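Local coordinates for protein iron superoxide dismutase (Trypanosoma cruzi, PDB 2GPC) that probably catalyses the dismutation of superoxide to oxygen and hydrogen peroxide at a protein-bound iron ion, at residues E55-I58 with P64-N67; T76-S81 with Q179-V184; A106-E111 with L136-T141; T113-G118 with G123-V128. All coordinates share one frame; numbering follows the deposited sequence.

Contacts 2 and 4 are buried, whereas contacts 1 and 3 lie nearer the surface. Contacts 1 and 2 share helix 63-80: contact 1 seats a short helix on its first turn, and contact 2 joins its far end to helix 174-184. Contacts 3 and 4 share helix 105-118, which packs on neighbouring strands 135-142 and 123-130 of one antiparallel sheet. The chemistry follows the place. Deep contact 4 is purely aliphatic and very close, and contact 2 pairs aromatic rings next to the iron site. Contact 3, at a sheet edge, adds a carboxylate and a water, while contact 1 sets a ring edge against a carbonyl oxygen.

Contact 1: E55-I58 with P64-N67; sequences EEII and PIFN
Ile65 and Phe66, on the first turns of helix 63-80, receive Ile57 and Ile58 of the short helix 54-60. These two consecutive helices, joined by a two-residue link, pack against each other in the alpha-hairpin domain of the iron/manganese superoxide dismutases. Ile65 makes the looser half of the contact. Its carbonyl O has CG2 of Ile57 at 4.0 Å, and its CG1 stands 4.5 Å from that same methyl. Branched aliphatic residues suit this place, because Ile65 also reaches helix 21-44 at Leu39 and Ala42, while Ile57 leans on Ala69 one turn further along helix 63-80. Phe66 does most of the work. With CG anti to the backbone N (chi1 170°), the ring swings out of its own helix and brings its CD1-CE1 edge up to Ile58. Ile58 O lies near the ring plane, where the slightly positive C-H rim can meet the negative oxygen. The ring's CE1 is shared between two neighbours, Ile58 O at 3.3 Å and the methyl CG2 of Ile58 at 3.7 Å. A flat aromatic therefore fits a spot that is partly apolar and partly carbonyl. Next in sequence, Asn67 packs on Phe120 of the second subunit, so this turn of helix lies close to the dimer partner. Its OD1 also sits in the plane of the Phe66 ring, at the edge, 3.5 Å from CD2 of Phe66.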
# COMPACT_ATOMS: atom_id res chain seq x y z
N GLU A 55 22.76 -5.38 -1.32
CA GLU A 55 22.69 -6.05 -0.02
C GLU A 55 23.37 -5.23 1.07
O GLU A 55 22.86 -5.15 2.18
CB GLU A 55 23.25 -7.47 -0.10
CG GLU A 55 22.32 -8.45 -0.80
CD GLU A 55 22.78 -9.91 -0.71
OE1 GLU A 55 23.53 -10.25 0.23
OE2 GLU A 55 22.38 -10.71 -1.58
N GLU A 56 24.50 -4.60 0.75
CA GLU A 56 25.24 -3.79 1.71
C GLU A 56 24.38 -2.62 2.15
O GLU A 56 24.34 -2.26 3.33
CB GLU A 56 26.57 -3.31 1.10
CG GLU A 56 27.75 -4.23 1.40
CD GLU A 56 28.78 -4.33 0.28
OE1 GLU A 56 29.00 -3.36 -0.48
OE2 GLU A 56 29.41 -5.41 0.19
N ILE A 57 23.67 -2.01 1.19
CA ILE A 57 22.78 -0.90 1.48
C ILE A 57 21.62 -1.33 2.40
O ILE A 57 21.25 -0.60 3.33
CB ILE A 57 22.21 -0.29 0.16
CG1 ILE A 57 23.31 0.41 -0.64
CG2 ILE A 57 21.10 0.70 0.49
CD1 ILE A 57 22.89 0.78 -2.07
N ILE A 58 21.04 -2.49 2.13
CA ILE A 58 19.92 -2.98 2.92
C ILE A 58 20.36 -3.19 4.39
O ILE A 58 19.60 -2.92 5.33
CB ILE A 58 19.35 -4.29 2.30
CG1 ILE A 58 18.68 -3.99 0.95
CG2 ILE A 58 18.33 -4.95 3.22
CD1 ILE A 58 18.48 -5.18 0.05
N PRO A 64 14.48 6.43 3.21
CA PRO A 64 14.25 6.30 1.75
C PRO A 64 15.30 5.52 0.95
O PRO A 64 14.93 4.79 0.05
CB PRO A 64 14.17 7.76 1.29
CG PRO A 64 13.62 8.49 2.50
CD PRO A 64 14.27 7.81 3.68
N ILE A 65 16.58 5.66 1.28
CA ILE A 65 17.61 4.91 0.57
C ILE A 65 17.49 3.39 0.80
O ILE A 65 17.61 2.61 -0.14
CB ILE A 65 19.03 5.44 0.93
CG1 ILE A 65 20.02 4.99 -0.12
CG2 ILE A 65 19.46 5.01 2.31
CD1 ILE A 65 19.83 5.75 -1.45
N PHE A 66 17.22 3.00 2.05
CA PHE A 66 16.93 1.60 2.36
C PHE A 66 15.74 1.11 1.52
O PHE A 66 15.83 0.06 0.90
CB PHE A 66 16.62 1.41 3.85
CG PHE A 66 16.08 0.05 4.18
CD1 PHE A 66 16.94 -0.97 4.55
CD2 PHE A 66 14.72 -0.22 4.11
CE1 PHE A 66 16.44 -2.23 4.86
CE2 PHE A 66 14.23 -1.46 4.42
CZ PHE A 66 15.09 -2.47 4.77
N ASN A 67 14.66 1.88 1.49
CA ASN A 67 13.45 1.47 0.77
C ASN A 67 13.70 1.14 -0.71
O ASN A 67 13.13 0.20 -1.25
CB ASN A 67 12.34 2.53 0.87
CG ASN A 67 11.84 2.76 2.30
OD1 ASN A 67 12.04 1.93 3.22
ND2 ASN A 67 11.16 3.90 2.50

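Contact 2: T76-S81 with Q179-V184; sequences TFYWES and QTFWNV
Tyr78 and Phe181 both hold CG anti to the backbone N (chi1 170° and 178°), which throws each ring out from its helix into the gap between helices 63-80 and 174-184. The rings approach obliquely, CE1 of Tyr78 being 4.4 Å from CE1 of Phe181. Large aromatics suit this place because the backbones stay well apart; even the nearest CA atoms, those of Ser81 and Val184, are separated by 8.2 Å. At Ser81 the chains also pass, Ser81 O lying 3.9 Å from Val184 O. The contact joins the alpha-hairpin domain of an iron superoxide dismutase to its C-terminal domain, and it does so beside the metal: the side chain of Tyr78 is about 6 Å from the iron. The tyrosine hydroxyl is hydrogen-bonded to that of Tyr177, one turn before Phe181, so a polar link between the two helices runs next to the apolar one. On its other side, Tyr78 sets CD2 3.8 Å above the face of the Trp79 ring system, offset toward the rim. Serine suits position 81 through its hydroxyl, which can give and take a hydrogen bond in this buried place. Ser81 OG donates to Phe77 O over 2.6 Å, tilted 31° from the carbonyl plane, and accepts from Thr158 N of strand 153-160.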
# COMPACT_ATOMS: atom_id res chain seq x y z
N THR A 76 13.29 -8.64 -7.31
CA THR A 76 14.09 -9.67 -7.99
C THR A 76 13.81 -11.05 -7.38
O THR A 76 13.61 -12.02 -8.11
CB THR A 76 15.59 -9.33 -7.98
OG1 THR A 76 15.84 -8.24 -8.88
CG2 THR A 76 16.43 -10.47 -8.55
N PHE A 77 13.76 -11.12 -6.06
CA PHE A 77 13.47 -12.38 -5.36
C PHE A 77 12.06 -12.89 -5.66
O PHE A 77 11.81 -14.09 -5.71
CB PHE A 77 13.67 -12.22 -3.86
CG PHE A 77 13.91 -13.50 -3.15
CD1 PHE A 77 15.21 -13.95 -2.92
CD2 PHE A 77 12.85 -14.29 -2.72
CE1 PHE A 77 15.43 -15.18 -2.27
CE2 PHE A 77 13.07 -15.50 -2.08
CZ PHE A 77 14.36 -15.95 -1.87
N TYR A 78 11.15 -11.94 -5.87
CA TYR A 78 9.76 -12.23 -6.21
C TYR A 78 9.62 -12.88 -7.61
O TYR A 78 8.93 -13.89 -7.76
CB TYR A 78 8.96 -10.94 -6.14
CG TYR A 78 7.55 -10.97 -6.68
CD1 TYR A 78 6.58 -11.83 -6.16
CD2 TYR A 78 7.17 -10.10 -7.68
CE1 TYR A 78 5.26 -11.81 -6.64
CE2 TYR A 78 5.88 -10.08 -8.18
CZ TYR A 78 4.92 -10.94 -7.66
OH TYR A 78 3.65 -10.89 -8.18
N TRP A 79 10.30 -12.31 -8.61
CA TRP A 79 10.26 -12.91 -9.96
C TRP A 79 10.91 -14.30 -9.96
O TRP A 79 10.43 -15.21 -10.63
CB TRP A 79 10.95 -12.03 -11.01
CG TRP A 79 10.55 -10.59 -11.02
CD1 TRP A 79 11.38 -9.51 -10.91
CD2 TRP A 79 9.24 -10.06 -11.20
NE1 TRP A 79 10.66 -8.35 -10.99
CE2 TRP A 79 9.34 -8.65 -11.18
CE3 TRP A 79 7.97 -10.63 -11.39
CZ2 TRP A 79 8.23 -7.81 -11.32
CZ3 TRP A 79 6.87 -9.79 -11.52
CH2 TRP A 79 7.01 -8.40 -11.49
N GLU A 80 11.98 -14.46 -9.18
CA GLU A 80 12.67 -15.74 -9.07
C GLU A 80 11.84 -16.78 -8.30
O GLU A 80 12.09 -17.98 -8.41
CB GLU A 80 14.04 -15.54 -8.40
CG GLU A 80 14.99 -14.73 -9.26
CD GLU A 80 16.30 -14.38 -8.58
OE1 GLU A 80 17.23 -13.99 -9.30
OE2 GLU A 80 16.42 -14.49 -7.33
N SER A 81 10.87 -16.30 -7.52
CA SER A 81 9.94 -17.15 -6.76
C SER A 81 8.78 -17.68 -7.59
O SER A 81 7.94 -18.45 -7.07
CB SER A 81 9.36 -16.35 -5.58
OG SER A 81 10.36 -16.02 -4.64
N GLN A 179 -4.12 -17.21 -4.77
CA GLN A 179 -4.40 -18.53 -5.34
C GLN A 179 -3.58 -18.74 -6.61
O GLN A 179 -3.01 -19.81 -6.83
CB GLN A 179 -5.91 -18.73 -5.58
CG GLN A 179 -6.71 -19.00 -4.27
CD GLN A 179 -6.08 -20.09 -3.38
OE1 GLN A 179 -6.01 -21.25 -3.78
NE2 GLN A 179 -5.62 -19.72 -2.19
N THR A 180 -3.49 -17.70 -7.44
CA THR A 180 -2.66 -17.72 -8.64
C THR A 180 -1.18 -17.88 -8.31
O THR A 180 -0.47 -18.62 -9.00
CB THR A 180 -2.91 -16.44 -9.47
OG1 THR A 180 -4.12 -16.58 -10.22
CG2 THR A 180 -1.83 -16.21 -10.52
N PHE A 181 -0.71 -17.18 -7.29
CA PHE A 181 0.69 -17.30 -6.85
C PHE A 181 1.00 -18.76 -6.59
O PHE A 181 2.06 -19.26 -7.00
CB PHE A 181 0.96 -16.44 -5.61
CG PHE A 181 2.36 -16.55 -5.08
CD1 PHE A 181 3.39 -15.83 -5.67
CD2 PHE A 181 2.65 -17.37 -4.00
CE1 PHE A 181 4.70 -15.93 -5.19
CE2 PHE A 181 3.95 -17.47 -3.51
CZ PHE A 181 4.98 -16.75 -4.11
N TRP A 182 0.09 -19.48 -5.95
CA TRP A 182 0.33 -20.89 -5.64
C TRP A 182 0.50 -21.72 -6.91
O TRP A 182 1.25 -22.69 -6.91
CB TRP A 182 -0.77 -21.50 -4.76
CG TRP A 182 -0.74 -21.00 -3.34
CD1 TRP A 182 -1.74 -20.32 -2.71
CD2 TRP A 182 0.32 -21.15 -2.39
NE1 TRP A 182 -1.36 -20.04 -1.42
CE2 TRP A 182 -0.10 -20.53 -1.20
CE3 TRP A 182 1.59 -21.74 -2.43
CZ2 TRP A 182 0.69 -20.48 -0.06
CZ3 TRP A 182 2.38 -21.70 -1.30
CH2 TRP A 182 1.93 -21.07 -0.12
N ASN A 183 -0.18 -21.33 -7.98
CA ASN A 183 -0.07 -22.04 -9.25
C ASN A 183 1.24 -21.78 -9.98
O ASN A 183 1.53 -22.46 -10.95
CB ASN A 183 -1.24 -21.66 -10.19
CG ASN A 183 -2.56 -22.25 -9.75
OD1 ASN A 183 -3.63 -21.77 -10.15
ND2 ASN A 183 -2.50 -23.29 -8.93
N VAL A 184 2.02 -20.80 -9.52
CA VAL A 184 3.30 -20.48 -10.16
C VAL A 184 4.53 -20.51 -9.23
O VAL A 184 5.62 -20.13 -9.66
CB VAL A 184 3.25 -19.11 -10.90
CG1 VAL A 184 2.24 -19.15 -12.03
CG2 VAL A 184 2.95 -17.96 -9.94

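Contact 3: A106-E111 with L136-T141; sequences AKFKEE and LKVYQT
Glu111 on helix 105-118 and Val138 on strand 135-142 mark the closest backbone approach, their CA atoms 7.0 Å apart, with the CB of each directed at the other segment. Here a helix packs over the margin of the antiparallel sheet in the alpha+beta C-terminal domain of the superoxide dismutase, 135-142 being an outermost strand of the sheet within this chain. Val138 is the pivot. Its CG1 is anti to the backbone N, leaving CG2 beside that nitrogen, where it meets CE1 of Phe108 and CG of Glu111, each at 4.0 Å. The phenylalanine crosses the valine at about a right angle. A compact branched residue fits between the ring and the glutamate chain, and the large ring of Phe108 can reach on to Leu127 of the next strand and to helix 92-102. Glu111 behaves as a half-apolar residue. Its chain leaves the helix with CG anti to the backbone N (chi1 -176°) and stays extended, sliding past Val138 in the opposite direction; CG packs on the valine's CB and CG2, and OE2 of Glu111 comes 3.8 Å from Val138 CB. Lys137 and Tyr139 pair with strand 123-130, but the N-H of Val138 turns to the outer edge. One water serves both groups: it accepts from Val138 N at 3.0 Å and donates to OE2 of Glu111 at 2.7 Å.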
# COMPACT_ATOMS: atom_id res chain seq x y z
N ALA A 106 -0.20 -28.66 3.59
CA ALA A 106 -1.51 -28.02 3.69
C ALA A 106 -1.51 -27.00 4.82
O ALA A 106 -2.09 -25.93 4.69
CB ALA A 106 -2.63 -29.08 3.91
N LYS A 107 -0.85 -27.33 5.92
CA LYS A 107 -0.79 -26.42 7.06
C LYS A 107 0.11 -25.20 6.77
O LYS A 107 -0.23 -24.08 7.13
CB LYS A 107 -0.31 -27.17 8.32
CG LYS A 107 -1.42 -27.99 9.00
CD LYS A 107 -0.85 -28.89 10.09
CE LYS A 107 -1.95 -29.57 10.90
NZ LYS A 107 -1.42 -30.75 11.68
N PHE A 108 1.25 -25.44 6.11
CA PHE A 108 2.12 -24.37 5.64
C PHE A 108 1.33 -23.44 4.72
O PHE A 108 1.35 -22.23 4.89
CB PHE A 108 3.33 -24.91 4.87
CG PHE A 108 3.91 -23.92 3.89
CD1 PHE A 108 4.60 -22.80 4.34
CD2 PHE A 108 3.73 -24.09 2.52
CE1 PHE A 108 5.11 -21.86 3.43
CE2 PHE A 108 4.23 -23.16 1.62
CZ PHE A 108 4.93 -22.06 2.07
N LYS A 109 0.63 -24.02 3.75
CA LYS A 109 -0.05 -23.26 2.73
C LYS A 109 -1.14 -22.38 3.35
O LYS A 109 -1.30 -21.22 2.97
CB LYS A 109 -0.63 -24.20 1.66
CG LYS A 109 -1.57 -23.54 0.68
CD LYS A 109 -1.93 -24.45 -0.48
CE LYS A 109 -2.84 -23.72 -1.44
NZ LYS A 109 -3.21 -24.55 -2.61
N GLU A 110 -1.88 -22.94 4.32
CA GLU A 110 -2.89 -22.18 5.03
C GLU A 110 -2.26 -20.99 5.77
O GLU A 110 -2.81 -19.89 5.74
CB GLU A 110 -3.69 -23.07 6.00
CG GLU A 110 -4.69 -22.32 6.88
CD GLU A 110 -5.98 -21.93 6.15
OE1 GLU A 110 -6.06 -22.11 4.90
OE2 GLU A 110 -6.93 -21.45 6.82
N GLU A 111 -1.13 -21.20 6.44
CA GLU A 111 -0.50 -20.14 7.22
C GLU A 111 0.03 -19.02 6.30
O GLU A 111 -0.18 -17.85 6.57
CB GLU A 111 0.60 -20.70 8.11
CG GLU A 111 1.26 -19.68 9.02
CD GLU A 111 2.28 -20.29 9.96
OE1 GLU A 111 2.34 -21.53 10.09
OE2 GLU A 111 3.03 -19.51 10.59
N LEU A 136 11.75 -23.76 9.45
CA LEU A 136 11.10 -22.89 8.48
C LEU A 136 9.99 -22.09 9.17
O LEU A 136 9.35 -22.59 10.10
CB LEU A 136 10.55 -23.70 7.30
CG LEU A 136 11.51 -23.89 6.12
CD1 LEU A 136 12.93 -24.20 6.56
CD2 LEU A 136 10.99 -24.97 5.19
N LYS A 137 9.78 -20.85 8.72
CA LYS A 137 8.76 -19.97 9.27
C LYS A 137 8.11 -19.11 8.18
O LYS A 137 8.77 -18.72 7.22
CB LYS A 137 9.36 -19.04 10.33
CG LYS A 137 9.84 -19.74 11.59
CD LYS A 137 10.52 -18.73 12.50
CE LYS A 137 11.06 -19.38 13.77
NZ LYS A 137 11.80 -18.36 14.56
N VAL A 138 6.82 -18.83 8.35
CA VAL A 138 6.12 -17.85 7.54
C VAL A 138 6.33 -16.53 8.26
O VAL A 138 6.22 -16.45 9.49
CB VAL A 138 4.62 -18.16 7.40
CG1 VAL A 138 3.85 -16.95 6.86
CG2 VAL A 138 4.42 -19.36 6.51
N TYR A 139 6.59 -15.50 7.47
CA TYR A 139 7.08 -14.22 7.96
C TYR A 139 6.56 -13.14 7.01
O TYR A 139 6.49 -13.37 5.82
CB TYR A 139 8.60 -14.28 7.92
CG TYR A 139 9.33 -13.04 8.39
CD1 TYR A 139 9.22 -12.60 9.70
CD2 TYR A 139 10.14 -12.33 7.52
CE1 TYR A 139 9.90 -11.48 10.13
CE2 TYR A 139 10.82 -11.21 7.94
CZ TYR A 139 10.69 -10.80 9.25
OH TYR A 139 11.37 -9.68 9.68
N GLN A 140 6.15 -11.99 7.52
CA GLN A 140 5.72 -10.89 6.66
C GLN A 140 6.57 -9.66 6.93
O GLN A 140 7.06 -9.44 8.04
CB GLN A 140 4.25 -10.57 6.88
CG GLN A 140 3.90 -10.05 8.27
CD GLN A 140 2.45 -10.27 8.60
OE1 GLN A 140 1.57 -9.79 7.88
NE2 GLN A 140 2.19 -11.04 9.65
N THR A 141 6.78 -8.87 5.88
CA THR A 141 7.38 -7.55 6.06
C THR A 141 6.43 -6.49 5.56
O THR A 141 5.56 -6.76 4.72
CB THR A 141 8.76 -7.46 5.38
OG1 THR A 141 8.66 -7.70 3.96
CG2 THR A 141 9.69 -8.54 5.90
O HOH W 1 5.71 -19.82 10.97

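Contact 4: T113-G118 with G123-V128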
# COMPACT_ATOMS: atom_id res chain seq x y z
N THR A 113 -0.92 -18.34 3.13
CA THR A 113 -2.11 -17.72 2.51
C THR A 113 -2.74 -16.68 3.42
O THR A 113 -2.96 -15.56 3.00
CB THR A 113 -3.17 -18.79 2.18
OG1 THR A 113 -2.66 -19.72 1.22
CG2 THR A 113 -4.40 -18.18 1.51
N ASN A 114 -3.01 -17.05 4.65
CA ASN A 114 -3.68 -16.14 5.57
C ASN A 114 -2.84 -14.90 5.89
O ASN A 114 -3.37 -13.79 5.98
CB ASN A 114 -4.14 -16.88 6.82
CG ASN A 114 -5.26 -17.88 6.52
OD1 ASN A 114 -5.95 -17.77 5.50
ND2 ASN A 114 -5.44 -18.85 7.41
N VAL A 115 -1.53 -15.08 6.03
CA VAL A 115 -0.61 -13.95 6.18
C VAL A 115 -0.61 -13.05 4.92
O VAL A 115 -0.72 -11.84 5.01
CB VAL A 115 0.83 -14.44 6.50
CG1 VAL A 115 1.85 -13.33 6.33
CG2 VAL A 115 0.90 -14.98 7.92
N ALA A 116 -0.49 -13.66 3.74
CA ALA A 116 -0.43 -12.92 2.49
C ALA A 116 -1.73 -12.15 2.22
O ALA A 116 -1.68 -10.99 1.79
CB ALA A 116 -0.12 -13.85 1.34
N VAL A 117 -2.87 -12.78 2.47
CA VAL A 117 -4.17 -12.16 2.20
C VAL A 117 -4.54 -11.17 3.30
O VAL A 117 -5.18 -10.15 3.04
CB VAL A 117 -5.29 -13.24 2.01
CG1 VAL A 117 -6.65 -12.59 1.84
CG2 VAL A 117 -4.99 -14.12 0.81
N GLY A 118 -4.12 -11.44 4.53
CA GLY A 118 -4.47 -10.60 5.67
C GLY A 118 -3.55 -9.41 5.92
O GLY A 118 -3.85 -8.59 6.78
N GLY A 123 2.98 -4.62 1.49
CA GLY A 123 3.90 -5.55 2.11
C GLY A 123 4.26 -6.77 1.29
O GLY A 123 4.03 -6.82 0.09
N TRP A 124 4.80 -7.76 1.98
CA TRP A 124 5.47 -8.93 1.40
C TRP A 124 5.24 -10.12 2.33
O TRP A 124 5.41 -10.01 3.55
CB TRP A 124 6.99 -8.70 1.30
CG TRP A 124 7.42 -7.59 0.42
CD1 TRP A 124 7.62 -6.29 0.77
CD2 TRP A 124 7.70 -7.67 -0.98
NE1 TRP A 124 8.00 -5.56 -0.33
CE2 TRP A 124 8.06 -6.39 -1.41
CE3 TRP A 124 7.69 -8.72 -1.91
CZ2 TRP A 124 8.40 -6.11 -2.74
CZ3 TRP A 124 8.03 -8.44 -3.22
CH2 TRP A 124 8.38 -7.14 -3.63
N ALA A 125 4.84 -11.25 1.77
CA ALA A 125 4.70 -12.48 2.52
C ALA A 125 5.91 -13.34 2.18
O ALA A 125 6.26 -13.45 1.02
CB ALA A 125 3.41 -13.19 2.14
N TRP A 126 6.55 -13.91 3.20
CA TRP A 126 7.77 -14.72 3.04
C TRP A 126 7.66 -16.12 3.64
O TRP A 126 6.96 -16.33 4.65
CB TRP A 126 8.98 -14.05 3.70
CG TRP A 126 9.33 -12.69 3.19
CD1 TRP A 126 8.77 -11.51 3.57
CD2 TRP A 126 10.31 -12.36 2.20
NE1 TRP A 126 9.33 -10.48 2.88
CE2 TRP A 126 10.29 -10.97 2.04
CE3 TRP A 126 11.22 -13.10 1.43
CZ2 TRP A 126 11.12 -10.30 1.13
CZ3 TRP A 126 12.05 -12.43 0.54
CH2 TRP A 126 11.99 -11.05 0.40
N LEU A 127 8.36 -17.06 3.01
CA LEU A 127 8.83 -18.27 3.66
C LEU A 127 10.32 -18.05 3.89
O LEU A 127 11.03 -17.66 2.97
CB LEU A 127 8.63 -19.50 2.77
CG LEU A 127 9.15 -20.84 3.31
CD1 LEU A 127 8.44 -21.22 4.62
CD2 LEU A 127 9.01 -21.93 2.27
N VAL A 128 10.77 -18.28 5.12
CA VAL A 128 12.18 -18.16 5.47
C VAL A 128 12.64 -19.40 6.24
O VAL A 128 11.82 -20.13 6.78
CB VAL A 128 12.47 -16.89 6.35
CG1 VAL A 128 12.11 -15.60 5.60
CG2 VAL A 128 11.76 -16.96 7.69
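Ala116 and Ala125 bring helix 105-118 and strand 123-130 within 5.1 Å of each other, CA to CA, only four residues separating the two segments in the chain. Methyl meets methyl: CB of Ala116 is 3.7 Å from CB of Ala125, and the latter also lies 3.9 Å from CA of Ala116. Alanine suits both positions, since each adds a single carbon to backbones already this near. At the border of the pair Val115 reaches in with CG1, the branch anti to the backbone N (chi1 166°), which stops 4.5 Å from Ala125 CB; it also packs on Val138 and Gln140 of the adjacent strand. In this C-terminal alpha+beta domain the helix thus lies on one face of the three-stranded antiparallel sheet, and the central strand turns Ala125 toward the helix, where Phe112, one turn before Ala116, covers it as well. Trp124 and Trp126 have their CB directed away from the helix and pack against helix 63-80. Where the strand serves the metal site the residue is a large one: Trp124 stands edge-to-face with His75 and touches Asp160, both iron ligands.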